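Local coordinates for putative polyketide cyclase SMa1630 (Sinorhizobium meliloti 1021, PDB 4U13), which is of unproven function but belongs to the SnoaL-like branch of the NTF2 superfamily and is probably a polyketide cyclase, at residues 47-50 against 51-54. Sequence-based numbering, arbitrary orientation.
Sequences AILR and WWVA
Ile48 and Trp51, one helical turn apart, meet where the methyl CG2 of Ile48 lies 4.2 Å from CE3 of the Trp51 indole, the two side chains crossing obliquely. Trp51 carries CG anti to its own N (chi1 159°), a setting that places the CE3 corner of the indole beside Ile48: CE3 lies 3.4 Å from Ile48 O, which sits at the ring edge and in the ring plane. Leu49 and Trp52 repeat the i to i+3 spacing more loosely, with Leu49 CD2 4.4 Å from Trp52 CE3. The methyls of Ile48 and Leu49 thus come alongside the hydrocarbon parts of the indoles, and apolar Ile48 suits its buried place against strand 33-37.

The backbone is joined by four successive i to i+4 hydrogen bonds of a regular alpha-helix, from Trp51 N to Ala47 O at 2.9 Å through to Ala54 N to Arg50 O at 3.1 Å, the last nearly straight at 175°. Small Ala47 and Ala54 and long, polar Arg50 suit the more exposed side.

Each indole NE1 is hydrogen-bonded beyond this turn, Trp51 to Asp37 and Trp52 to Asp17. A leucine replacing Trp51 would probably leave Asp37 without this donor and Ile48 CG2 without its aromatic neighbour. Within helix 44-59 of this NTF2-like fold, Ile48 and Trp51 pack on strand 33-37, Trp51 also meets the ring of His42, and Leu49 and Trp52 lie against helix 22-26.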
loop_
_atom_site.group_PDB
_atom_site.type_symbol
_atom_site.label_atom_id
_atom_site.label_comp_id
_atom_site.label_asym_id
_atom_site.label_seq_id
_atom_site.Cartn_x
_atom_site.Cartn_y
_atom_site.Cartn_z
ATOM N N ALA A 47 22.521 8.068 -6.193
ATOM C CA ALA A 47 21.711 9.171 -6.738
ATOM C C ALA A 47 20.209 8.839 -6.640
ATOM O O ALA A 47 19.377 9.715 -6.414
ATOM C CB ALA A 47 22.082 9.450 -8.198
ATOM N N ILE A 48 19.854 7.584 -6.866
ATOM C CA ILE A 48 18.470 7.257 -6.819
ATOM C C ILE A 48 17.912 7.471 -5.396
ATOM O O ILE A 48 16.797 8.037 -5.200
ATOM C CB ILE A 48 18.254 5.840 -7.345
ATOM C CG1 ILE A 48 18.497 5.787 -8.862
ATOM C CG2 ILE A 48 16.836 5.395 -7.095
ATOM C CD1 ILE A 48 18.565 4.384 -9.424
ATOM N N LEU A 49 18.658 7.017 -4.395
ATOM C CA LEU A 49 18.222 7.228 -3.021
ATOM C C LEU A 49 18.106 8.703 -2.692
ATOM O O LEU A 49 17.218 9.122 -1.929
ATOM C CB LEU A 49 19.158 6.550 -2.027
ATOM C CG LEU A 49 18.917 5.085 -1.694
ATOM C CD1 LEU A 49 20.060 4.571 -0.845
ATOM C CD2 LEU A 49 17.606 4.902 -0.935
ATOM N N ARG A 50 19.038 9.498 -3.211
ATOM C CA ARG A 50 19.026 10.947 -2.933
ATOM C C ARG A 50 17.775 11.529 -3.504
ATOM O O ARG A 50 17.093 12.311 -2.866
ATOM C CB ARG A 50 20.258 11.663 -3.508
ATOM C CG ARG A 50 21.541 11.366 -2.708
ATOM C CD ARG A 50 22.702 12.326 -2.971
ATOM N NE ARG A 50 22.956 12.585 -4.380
ATOM C CZ ARG A 50 23.748 13.547 -4.840
ATOM N NH1 ARG A 50 23.886 13.694 -6.162
ATOM N NH2 ARG A 50 24.395 14.362 -3.997
ATOM N N TRP A 51 17.468 11.085 -4.707
ATOM C CA TRP A 51 16.353 11.568 -5.414
ATOM C C TRP A 51 15.046 11.240 -4.679
ATOM O O TRP A 51 14.158 12.123 -4.579
ATOM C CB TRP A 51 16.346 10.938 -6.778
ATOM C CG TRP A 51 14.983 10.973 -7.447
ATOM C CD1 TRP A 51 14.387 12.047 -8.044
ATOM C CD2 TRP A 51 14.092 9.881 -7.591
ATOM N NE1 TRP A 51 13.149 11.685 -8.548
ATOM C CE2 TRP A 51 12.943 10.358 -8.285
ATOM C CE3 TRP A 51 14.130 8.542 -7.188
ATOM C CZ2 TRP A 51 11.864 9.526 -8.618
ATOM C CZ3 TRP A 51 13.024 7.715 -7.480
ATOM C CH2 TRP A 51 11.918 8.210 -8.192
ATOM N N TRP A 52 14.937 9.989 -4.203
ATOM C CA TRP A 52 13.747 9.498 -3.521
ATOM C C TRP A 52 13.522 10.224 -2.183
ATOM O O TRP A 52 12.395 10.643 -1.842
ATOM C CB TRP A 52 13.872 7.982 -3.347
ATOM C CG TRP A 52 12.725 7.329 -2.668
ATOM C CD1 TRP A 52 11.506 7.060 -3.193
ATOM C CD2 TRP A 52 12.717 6.789 -1.352
ATOM N NE1 TRP A 52 10.725 6.425 -2.277
ATOM C CE2 TRP A 52 11.437 6.242 -1.134
ATOM C CE3 TRP A 52 13.668 6.734 -0.317
ATOM C CZ2 TRP A 52 11.074 5.644 0.078
ATOM C CZ3 TRP A 52 13.307 6.152 0.885
ATOM C CH2 TRP A 52 12.015 5.594 1.067
ATOM N N VAL A 53 14.602 10.413 -1.433
ATOM C CA VAL A 53 14.534 11.166 -0.191
ATOM C C VAL A 53 14.068 12.642 -0.373
ATOM O O VAL A 53 13.136 13.084 0.316
ATOM C CB VAL A 53 15.890 11.094 0.535
ATOM C CG1 VAL A 53 15.938 12.043 1.728
ATOM C CG2 VAL A 53 16.153 9.655 1.044
ATOM N N ALA A 54 14.685 13.381 -1.311
ATOM C CA ALA A 54 14.280 14.762 -1.589
ATOM C C ALA A 54 12.793 14.884 -2.023
ATOM O O ALA A 54 12.102 15.812 -1.611
ATOM C CB ALA A 54 15.181 15.405 -2.640
#